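Putative PII-like nitrogen regulatory protein (Shewanella baltica, PDB 3CE8) is of unknown function but, as a putative PII-like member of the DUF3240 family, is possibly a trimeric regulator related to nitrogen-signalling proteins. Local coordinates at residues 24-29 and 91-96; 37-42 and 51-56. One frame throughout, in Å; residues are numbered along the deposited sequence.

Interaction 1 of 2, residues 24-29 and 91-96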
loop_
_atom_site.group_PDB
_atom_site.type_symbol
_atom_site.label_atom_id
_atom_site.label_comp_id
_atom_site.label_asym_id
_atom_site.label_seq_id
_atom_site.Cartn_x
_atom_site.Cartn_y
_atom_site.Cartn_z
ATOM N N GLN A 24 -9.732 -4.057 -8.820
ATOM C CA GLN A 24 -9.584 -3.164 -7.688
ATOM C C GLN A 24 -8.918 -3.929 -6.548
ATOM O O GLN A 24 -8.916 -5.148 -6.536
ATOM C CB GLN A 24 -10.936 -2.562 -7.311
ATOM C CG GLN A 24 -11.980 -3.581 -6.996
ATOM C CD GLN A 24 -13.321 -2.960 -6.647
ATOM O OE1 GLN A 24 -13.667 -1.880 -7.155
ATOM N NE2 GLN A 24 -14.100 -3.659 -5.772
ATOM N N LEU A 25 -8.314 -3.193 -5.636
ATOM C CA LEU A 25 -7.565 -3.785 -4.535
ATOM C C LEU A 25 -8.294 -3.722 -3.198
ATOM O O LEU A 25 -8.635 -2.661 -2.745
ATOM C CB LEU A 25 -6.211 -3.050 -4.416
ATOM C CG LEU A 25 -5.156 -3.642 -3.491
ATOM C CD1 LEU A 25 -4.686 -4.962 -4.099
ATOM C CD2 LEU A 25 -3.987 -2.646 -3.225
ATOM N N LEU A 26 -8.560 -4.860 -2.592
ATOM C CA LEU A 26 -9.121 -4.865 -1.239
ATOM C C LEU A 26 -7.994 -4.927 -0.254
ATOM O O LEU A 26 -7.113 -5.772 -0.363
ATOM C CB LEU A 26 -10.034 -6.071 -0.987
ATOM C CG LEU A 26 -10.531 -6.274 0.447
ATOM C CD1 LEU A 26 -11.489 -5.178 0.907
ATOM C CD2 LEU A 26 -11.223 -7.607 0.446
ATOM N N VAL A 27 -7.990 -3.965 0.650
ATOM C CA VAL A 27 -7.013 -3.931 1.754
ATOM C C VAL A 27 -7.805 -4.140 3.019
ATOM O O VAL A 27 -8.813 -3.469 3.290
ATOM C CB VAL A 27 -6.226 -2.620 1.875
ATOM C CG1 VAL A 27 -5.304 -2.704 3.096
ATOM C CG2 VAL A 27 -5.449 -2.354 0.582
ATOM N N LEU A 28 -7.326 -5.110 3.775
ATOM C CA LEU A 28 -8.005 -5.615 4.986
ATOM C C LEU A 28 -7.028 -5.730 6.144
ATOM O O LEU A 28 -5.984 -6.358 6.011
ATOM C CB LEU A 28 -8.604 -6.989 4.630
ATOM C CG LEU A 28 -9.237 -7.841 5.719
ATOM C CD1 LEU A 28 -10.522 -7.220 6.268
ATOM C CD2 LEU A 28 -9.503 -9.207 5.119
ATOM N N ILE A 29 -7.352 -5.062 7.249
ATOM C CA ILE A 29 -6.511 -5.067 8.457
ATOM C C ILE A 29 -7.160 -6.015 9.449
ATOM O O ILE A 29 -8.100 -5.657 10.152
ATOM C CB ILE A 29 -6.331 -3.653 9.063
ATOM C CG1 ILE A 29 -5.841 -2.685 7.984
ATOM C CG2 ILE A 29 -5.368 -3.667 10.218
ATOM C CD1 ILE A 29 -4.683 -3.227 7.195
ATOM N N ALA A 91 -18.804 -8.045 -3.907
ATOM C CA ALA A 91 -19.795 -8.490 -2.913
ATOM C C ALA A 91 -19.419 -9.871 -2.451
ATOM O O ALA A 91 -19.336 -10.158 -1.258
ATOM C CB ALA A 91 -21.151 -8.569 -3.491
ATOM N N ALA A 92 -19.223 -10.734 -3.435
ATOM C CA ALA A 92 -18.863 -12.134 -3.172
ATOM C C ALA A 92 -17.677 -12.191 -2.214
ATOM O O ALA A 92 -17.677 -12.979 -1.257
ATOM C CB ALA A 92 -18.536 -12.880 -4.473
ATOM N N LEU A 93 -16.722 -11.292 -2.442
ATOM C CA LEU A 93 -15.462 -11.276 -1.671
ATOM C C LEU A 93 -15.677 -10.764 -0.259
ATOM O O LEU A 93 -15.212 -11.359 0.708
ATOM C CB LEU A 93 -14.391 -10.431 -2.368
ATOM C CG LEU A 93 -13.031 -10.219 -1.661
ATOM C CD1 LEU A 93 -12.311 -11.511 -1.327
ATOM C CD2 LEU A 93 -12.146 -9.323 -2.502
ATOM N N LEU A 94 -16.458 -9.705 -0.142
ATOM C CA LEU A 94 -16.646 -9.070 1.155
ATOM C C LEU A 94 -17.592 -9.870 2.051
ATOM O O LEU A 94 -17.397 -9.950 3.278
ATOM C CB LEU A 94 -17.128 -7.625 1.008
ATOM C CG LEU A 94 -16.190 -6.566 0.393
ATOM C CD1 LEU A 94 -16.932 -5.223 0.280
ATOM C CD2 LEU A 94 -14.945 -6.396 1.194
ATOM N N THR A 95 -18.620 -10.455 1.448
ATOM C CA THR A 95 -19.585 -11.272 2.205
ATOM C C THR A 95 -18.889 -12.551 2.709
ATOM O O THR A 95 -19.165 -13.035 3.796
ATOM C CB THR A 95 -20.836 -11.644 1.376
ATOM O OG1 THR A 95 -20.421 -12.235 0.149
ATOM C CG2 THR A 95 -21.664 -10.440 1.064
ATOM N N ALA A 96 -17.960 -13.061 1.910
ATOM C CA ALA A 96 -17.199 -14.294 2.257
ATOM C C ALA A 96 -16.290 -14.010 3.436
ATOM O O ALA A 96 -16.154 -14.804 4.375
ATOM C CB ALA A 96 -16.380 -14.783 1.076
#
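L26, on the strand running through 24-29, meets L93 and L94 of helix 91-96 by dividing its two methyls between them. Its CD2 lies 3.5 Å from CD2 of L93, with CG of L93 next at 3.8 Å, while its CD1 lies 3.7 Å from CD2 of L94. The isobutyl group thus ends in a fork pressed against two consecutive helix residues, and the contact is wholly apolar. The two helix leucines reach it by different torsions. L93 is directed at the strand from its CB onward and holds CG anti to its own N (chi1 176°), which carries CD2 straight to the strand leucine. The side chain of L94 leaves the helix to one side of the strand, and with CG anti to the carbonyl carbon (chi1 -67°) its CD2 comes back to the second methyl.

Helices 35-42 and 90-100 cover one face of the four-stranded antiparallel sheet, a ferredoxin-like beta-alpha-beta-beta-alpha-beta fold as in PII-like proteins; here inner strand 23-31 receives helix 90-100. Neighbouring strands close in on the same leucines: L26 also touches Y108 of strand 106-112, and both L26 and L93 touch H85 of strand 74-86. Near the start of the strand segment, Q24 turns its amide towards the beginning of the helix, where NE2 is hydrogen-bonded to OE1 of Q90 and to NE2 of H85. L94 packs in addition on Q115 of the second subunit.

Interaction 2 of 2, residues 37-42 and 51-56. With EDO (1,2-ethanediol), chain D.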
loop_
_atom_site.group_PDB
_atom_site.type_symbol
_atom_site.label_atom_id
_atom_site.label_comp_id
_atom_site.label_asym_id
_atom_site.label_seq_id
_atom_site.Cartn_x
_atom_site.Cartn_y
_atom_site.Cartn_z
ATOM N N ASP A 37 -7.829 -18.206 9.002
ATOM C CA ASP A 37 -9.222 -18.397 8.582
ATOM C C ASP A 37 -9.456 -17.551 7.341
ATOM O O ASP A 37 -10.196 -17.930 6.432
ATOM C CB ASP A 37 -10.194 -18.008 9.698
ATOM C CG ASP A 37 -10.039 -18.881 10.932
ATOM O OD1 ASP A 37 -10.112 -20.117 10.797
ATOM O OD2 ASP A 37 -9.833 -18.339 12.036
ATOM N N ILE A 38 -8.772 -16.419 7.296
ATOM C CA ILE A 38 -8.921 -15.524 6.166
ATOM C C ILE A 38 -8.203 -16.144 4.970
ATOM O O ILE A 38 -8.685 -16.115 3.839
ATOM C CB ILE A 38 -8.384 -14.106 6.423
ATOM C CG1 ILE A 38 -9.312 -13.332 7.352
ATOM C CG2 ILE A 38 -8.290 -13.311 5.110
ATOM C CD1 ILE A 38 -8.836 -11.918 7.659
ATOM N N VAL A 39 -7.045 -16.716 5.231
ATOM C CA VAL A 39 -6.244 -17.308 4.158
ATOM C C VAL A 39 -7.041 -18.438 3.535
ATOM O O VAL A 39 -7.087 -18.600 2.323
ATOM C CB VAL A 39 -4.875 -17.790 4.687
ATOM C CG1 VAL A 39 -4.201 -18.818 3.732
ATOM C CG2 VAL A 39 -4.000 -16.585 4.939
ATOM N N ASP A 40 -7.721 -19.168 4.396
ATOM C CA ASP A 40 -8.498 -20.328 3.988
ATOM C C ASP A 40 -9.641 -19.947 3.094
ATOM O O ASP A 40 -9.994 -20.658 2.159
ATOM C CB ASP A 40 -9.063 -21.067 5.202
ATOM C CG ASP A 40 -7.997 -21.873 5.954
ATOM O OD1 ASP A 40 -6.878 -22.045 5.428
ATOM O OD2 ASP A 40 -8.286 -22.348 7.069
ATOM N N THR A 41 -10.205 -18.790 3.374
ATOM C CA THR A 41 -11.368 -18.318 2.629
ATOM C C THR A 41 -10.944 -17.899 1.249
ATOM O O THR A 41 -11.578 -18.239 0.251
ATOM C CB THR A 41 -12.007 -17.113 3.300
ATOM O OG1 THR A 41 -12.675 -17.545 4.486
ATOM C CG2 THR A 41 -13.007 -16.439 2.371
ATOM N N LEU A 42 -9.813 -17.205 1.216
ATOM C CA LEU A 42 -9.324 -16.579 0.000
ATOM C C LEU A 42 -8.884 -17.614 -0.987
ATOM O O LEU A 42 -9.167 -17.502 -2.181
ATOM C CB LEU A 42 -8.160 -15.620 0.297
ATOM C CG LEU A 42 -8.515 -14.407 1.154
ATOM C CD1 LEU A 42 -7.297 -13.674 1.641
ATOM C CD2 LEU A 42 -9.450 -13.484 0.349
ATOM N N PHE A 51 -3.000 -13.452 -3.676
ATOM C CA PHE A 51 -3.062 -12.315 -2.700
ATOM C C PHE A 51 -1.785 -12.190 -1.918
ATOM O O PHE A 51 -0.940 -13.071 -1.949
ATOM C CB PHE A 51 -4.227 -12.427 -1.714
ATOM C CG PHE A 51 -4.225 -13.696 -0.901
ATOM C CD1 PHE A 51 -4.768 -14.864 -1.414
ATOM C CD2 PHE A 51 -3.676 -13.721 0.374
ATOM C CE1 PHE A 51 -4.739 -16.027 -0.678
ATOM C CE2 PHE A 51 -3.653 -14.888 1.116
ATOM C CZ PHE A 51 -4.187 -16.037 0.595
ATOM N N SER A 52 -1.672 -11.080 -1.207
ATOM C CA SER A 52 -0.485 -10.847 -0.393
ATOM C C SER A 52 -0.848 -10.482 1.012
ATOM O O SER A 52 -1.941 -10.024 1.301
ATOM C CB SER A 52 0.391 -9.732 -0.956
ATOM O OG SER A 52 -0.002 -8.458 -0.468
ATOM N N LEU A 53 0.096 -10.700 1.898
ATOM C CA LEU A 53 -0.109 -10.342 3.302
ATOM C C LEU A 53 1.167 -9.964 4.013
ATOM O O LEU A 53 2.213 -10.537 3.812
ATOM C CB LEU A 53 -0.812 -11.462 4.053
ATOM C CG LEU A 53 -0.074 -12.718 4.411
ATOM C CD1 LEU A 53 0.665 -12.432 5.687
ATOM C CD2 LEU A 53 -1.072 -13.827 4.631
ATOM N N GLY A 54 1.053 -8.928 4.811
ATOM C CA GLY A 54 2.175 -8.456 5.586
ATOM C C GLY A 54 1.790 -7.981 6.964
ATOM O O GLY A 54 0.641 -7.669 7.237
ATOM N N ASN A 55 2.774 -7.933 7.830
ATOM C CA ASN A 55 2.594 -7.430 9.191
ATOM C C ASN A 55 2.645 -5.911 9.243
ATOM O O ASN A 55 3.513 -5.289 8.654
ATOM C CB ASN A 55 3.663 -8.009 10.131
ATOM C CG ASN A 55 3.370 -9.457 10.529
ATOM O OD1 ASN A 55 2.203 -9.920 10.530
ATOM N ND2 ASN A 55 4.426 -10.173 10.900
ATOM N N ILE A 56 1.668 -5.324 9.918
ATOM C CA ILE A 56 1.664 -3.870 10.185
ATOM C C ILE A 56 1.244 -3.584 11.634
ATOM O O ILE A 56 0.619 -4.392 12.312
ATOM C CB ILE A 56 0.821 -2.988 9.167
ATOM C CG1 ILE A 56 -0.647 -3.423 9.122
ATOM C CG2 ILE A 56 1.481 -2.920 7.746
ATOM C CD1 ILE A 56 -1.398 -3.035 10.353
HETATM C C1 EDO D . -14.953 -19.357 0.039
HETATM O O1 EDO D . -14.093 -19.834 1.080
HETATM C C2 EDO D . -15.096 -20.284 -1.173
HETATM O O2 EDO D . -16.353 -20.033 -1.794
#
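F51 lays one ring face against L42 near the end of helix 37-42. CD1 of L42 sits almost centrally over the ring, 3.8 Å from the centroid and 8° off the normal, a CH-pi contact, while CB of L42 approaches CE1 of F51 to 3.6 Å. Between its backbone N and carbonyl carbon (chi1 58°), CG of F51 leads the ring to the helix, where CG1 of V39 lies near the ring plane, 4.2 Å from CZ. Helix 35-42 is the crossover of a beta-alpha-beta unit between strands 23-31 and 50-60 of the ferredoxin-like fold; the helix and strand segments run nearly antiparallel, at 170°, with axes 10.8 Å apart. S52 comes next and bonds through its backbone to E82 of strand 74-86. At L53 the side chain faces the helix again, and its CD2 meets CG2 of V39 at 4.0 Å, the two side chains crossing at about a right angle. Within this chain the strand is outermost, yet F51, S52 and L53 pair with an antiparallel strand of the third subunit, whose F59 stacks on the F51 ring and packs on V39 and L53. G54 and I56 continue the pairing begun by S52, with K80 and F78 of the same chain.

Interactions 1 and 2 share one sheet and one helical layer, their centres about 11 Å apart, and interaction 2 is nested within the chain loop that interaction 1 closes. The two helices meet where CD1 of L93 lies 3.9 Å from CD2 of L42, and where CB of A96 lies 4.0 Å from CG2 of T41. Strand 24-29 joins in through CD2 of L28, 3.8 Å from CD1 of I38. Interaction 1 borders the second subunit and, through L25, the third, which also flanks interaction 2. O1 of an ethanediol, probably from the crystallisation liquor, donates to the backbone O of T41 at 3.1 Å; a second ethanediol lies about 4 Å from the side chain of F51.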